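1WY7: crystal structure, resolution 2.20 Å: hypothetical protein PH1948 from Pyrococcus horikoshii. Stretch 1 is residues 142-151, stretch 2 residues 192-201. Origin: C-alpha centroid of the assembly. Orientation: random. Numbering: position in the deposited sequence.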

# COMPACT_ATOMS: atom_id res chain seq x y z
N ASP A 142 -9.13 11.24 -3.54
CA ASP A 142 -9.00 12.46 -2.74
C ASP A 142 -8.36 12.15 -1.38
O ASP A 142 -7.97 13.07 -0.65
N VAL A 143 -8.25 10.86 -1.05
CA VAL A 143 -7.61 10.42 0.19
C VAL A 143 -6.60 9.31 -0.13
O VAL A 143 -6.96 8.27 -0.68
N VAL A 144 -5.34 9.53 0.23
CA VAL A 144 -4.28 8.57 -0.04
C VAL A 144 -3.50 8.15 1.20
O VAL A 144 -3.12 9.00 2.01
N TYR A 145 -3.26 6.85 1.34
CA TYR A 145 -2.47 6.30 2.44
C TYR A 145 -1.27 5.62 1.80
O TYR A 145 -1.44 4.72 0.97
N SER A 146 -0.07 6.03 2.17
CA SER A 146 1.12 5.44 1.59
C SER A 146 2.23 5.25 2.61
O SER A 146 2.15 5.76 3.73
N ILE A 147 3.25 4.51 2.23
CA ILE A 147 4.38 4.24 3.11
C ILE A 147 5.67 4.67 2.42
O ILE A 147 5.85 4.43 1.23
N HIS A 148 6.55 5.31 3.17
CA HIS A 148 7.82 5.78 2.61
C HIS A 148 8.92 5.76 3.66
O HIS A 148 8.65 5.69 4.86
N LEU A 149 10.16 5.82 3.18
CA LEU A 149 11.34 5.83 4.04
C LEU A 149 11.36 7.04 4.96
O LEU A 149 11.23 8.18 4.50
N ALA A 150 11.52 6.80 6.26
CA ALA A 150 11.56 7.87 7.24
C ALA A 150 12.92 8.56 7.21
O ALA A 150 13.68 8.49 8.17
N LYS A 151 13.23 9.21 6.09
CA LYS A 151 14.49 9.93 5.95
C LYS A 151 14.22 11.41 5.67
O LYS A 151 13.24 11.75 5.01
N ARG A 192 15.98 -4.16 9.03
CA ARG A 192 15.16 -3.27 9.85
C ARG A 192 15.26 -1.81 9.41
O ARG A 192 16.29 -1.17 9.60
N ILE A 193 14.19 -1.30 8.82
CA ILE A 193 14.16 0.09 8.38
C ILE A 193 13.04 0.85 9.07
O ILE A 193 12.09 0.25 9.58
N THR A 194 13.14 2.17 9.07
CA THR A 194 12.14 2.99 9.68
C THR A 194 11.35 3.66 8.57
O THR A 194 11.93 4.31 7.70
N VAL A 195 10.04 3.49 8.59
CA VAL A 195 9.18 4.08 7.57
C VAL A 195 8.13 5.00 8.19
O VAL A 195 7.83 4.92 9.38
N ASP A 196 7.58 5.88 7.35
CA ASP A 196 6.52 6.79 7.74
C ASP A 196 5.29 6.30 6.99
O ASP A 196 5.38 5.92 5.82
N ILE A 197 4.16 6.29 7.68
CA ILE A 197 2.90 5.91 7.07
C ILE A 197 2.18 7.25 6.93
O ILE A 197 1.91 7.93 7.93
N TYR A 198 1.91 7.65 5.70
CA TYR A 198 1.25 8.93 5.44
C TYR A 198 -0.21 8.82 5.09
O TYR A 198 -0.66 7.81 4.57
N ARG A 199 -0.93 9.90 5.37
CA ARG A 199 -2.32 10.04 4.99
C ARG A 199 -2.36 11.41 4.32
O ARG A 199 -2.08 12.42 4.97
N PHE A 200 -2.68 11.43 3.03
CA PHE A 200 -2.76 12.67 2.26
C PHE A 200 -4.24 12.96 2.01
O PHE A 200 -5.03 12.04 1.80
N SER A 201 -4.61 14.24 2.02
CA SER A 201 -5.99 14.64 1.77
C SER A 201 -5.98 15.78 0.75
O SER A 201 -5.16 16.70 0.86

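What fixes the register of the side chains? Strands 143-149 and 192-201 run antiparallel, and paired backbone hydrogen bonds, such as Phe200 N to Val144 O at 2.7 Å and Val144 N to Phe200 O at 3.0 Å, set cross-strand neighbours side by side. Val143, Tyr145, Ile147, Arg199 and Ile197 share one face; Val144, Ser146, His148, Asp196, Tyr198 and Phe200 share the other.

Which apolar groups meet? Val144 (t) brings CG1 to 3.8 Å from CD2 of Phe200 (m), whose ring edge also receives Ser146 CB, 4.1 Å from Phe200 CE2. On the opposite face Ile147 (m, t) sets CG2 3.7 Å from Val195 CB. Ala150 points toward the partner strand, its CB 3.6 Å from Thr194 CG2.

How do the rings pack? Arg199, extended with chi1 to chi3 all t, lays CG over a face of the Tyr145 (m) ring, 4.0 Å from its centroid, and Tyr145 OH lies 3.0 Å from Arg199 NE. The His148 and Tyr198 rings, both m, meet obliquely, with His148 CD2 3.7 Å from Tyr198 CD1.

Where does water enter? One water donates to Leu149 O (2.8 Å) and Asp196 OD1 (2.7 Å) and accepts from Tyr198 OH (2.6 Å), so it ties both strands together.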

# COMPACT_ATOMS: atom_id res chain seq x y z
CB ASP A 142 -10.37 13.12 -2.54
CG ASP A 142 -10.84 13.89 -3.77
OD1 ASP A 142 -12.05 14.17 -3.87
OD2 ASP A 142 -9.99 14.22 -4.64
CB VAL A 143 -8.62 9.88 1.23
CG1 VAL A 143 -7.87 9.41 2.48
CG2 VAL A 143 -9.63 10.97 1.61
CB VAL A 144 -3.25 9.16 -1.05
CG1 VAL A 144 -2.10 8.20 -1.26
CG2 VAL A 144 -3.95 9.51 -2.36
CB TYR A 145 -3.26 5.27 3.26
CG TYR A 145 -4.39 5.83 4.11
CD1 TYR A 145 -4.18 6.20 5.45
CD2 TYR A 145 -5.66 6.01 3.57
CE1 TYR A 145 -5.22 6.73 6.23
CE2 TYR A 145 -6.70 6.54 4.33
CZ TYR A 145 -6.48 6.89 5.65
OH TYR A 145 -7.52 7.43 6.38
CB SER A 146 1.63 6.32 0.44
OG SER A 146 2.66 5.65 -0.27
CB ILE A 147 4.46 2.73 3.46
CG1 ILE A 147 3.17 2.30 4.18
CG2 ILE A 147 5.67 2.47 4.33
CD1 ILE A 147 3.13 0.84 4.55
CB HIS A 148 7.66 7.21 2.09
CG HIS A 148 6.65 7.33 1.00
ND1 HIS A 148 6.93 7.01 -0.31
CD2 HIS A 148 5.34 7.66 1.03
CE1 HIS A 148 5.84 7.14 -1.04
NE2 HIS A 148 4.85 7.53 -0.25
CB LEU A 149 12.60 5.85 3.17
CG LEU A 149 13.36 4.56 2.92
CD1 LEU A 149 12.40 3.43 2.74
CD2 LEU A 149 14.25 4.72 1.71
CB ALA A 150 11.31 7.30 8.63
CB LYS A 151 15.32 9.32 4.81
CG LYS A 151 16.43 8.41 5.30
CD LYS A 151 16.60 7.18 4.42
CE LYS A 151 16.77 7.54 2.94
NZ LYS A 151 18.07 8.19 2.63
CB ARG A 192 15.57 -3.37 11.33
CG ARG A 192 15.25 -4.70 12.00
CD ARG A 192 16.29 -5.77 11.66
NE ARG A 192 17.33 -5.90 12.68
CZ ARG A 192 17.09 -6.23 13.95
NH1 ARG A 192 15.85 -6.47 14.35
NH2 ARG A 192 18.09 -6.32 14.82
CB ILE A 193 13.92 0.26 6.86
CG1 ILE A 193 12.71 -0.58 6.44
CG2 ILE A 193 15.16 -0.09 6.08
CD1 ILE A 193 12.15 -0.20 5.08
CB THR A 194 12.78 4.04 10.56
OG1 THR A 194 13.63 3.38 11.50
CG2 THR A 194 11.71 4.85 11.28
CB VAL A 195 8.43 2.99 6.72
CG1 VAL A 195 9.43 2.12 5.95
CG2 VAL A 195 7.58 2.11 7.64
CB ASP A 196 6.80 8.23 7.29
CG ASP A 196 7.91 8.89 8.06
OD1 ASP A 196 8.72 9.59 7.42
OD2 ASP A 196 7.97 8.72 9.30
CB ILE A 197 2.10 4.95 7.98
CG1 ILE A 197 2.92 3.68 8.21
CG2 ILE A 197 0.75 4.65 7.35
CD1 ILE A 197 2.25 2.67 9.11
CB TYR A 198 1.89 9.67 4.25
CG TYR A 198 3.30 10.17 4.42
CD1 TYR A 198 4.40 9.32 4.22
CD2 TYR A 198 3.55 11.51 4.72
CE1 TYR A 198 5.71 9.81 4.31
CE2 TYR A 198 4.86 12.00 4.80
CZ TYR A 198 5.92 11.14 4.60
OH TYR A 198 7.21 11.61 4.74
CB ARG A 199 -3.26 10.05 6.18
CG ARG A 199 -4.70 10.24 5.69
CD ARG A 199 -5.72 10.32 6.79
NE ARG A 199 -7.06 10.42 6.21
CZ ARG A 199 -7.67 11.56 5.91
NH1 ARG A 199 -8.89 11.53 5.38
NH2 ARG A 199 -7.07 12.73 6.14
CB PHE A 200 -2.07 12.50 0.90
CG PHE A 200 -0.62 12.10 0.98
CD1 PHE A 200 0.37 13.05 1.10
CD2 PHE A 200 -0.25 10.76 0.85
CE1 PHE A 200 1.72 12.69 1.09
CE2 PHE A 200 1.09 10.39 0.83
CZ PHE A 200 2.08 11.35 0.95
CB SER A 201 -6.63 15.12 3.08
OG SER A 201 -8.00 15.42 2.90
O HOH W 1 8.93 9.68 4.70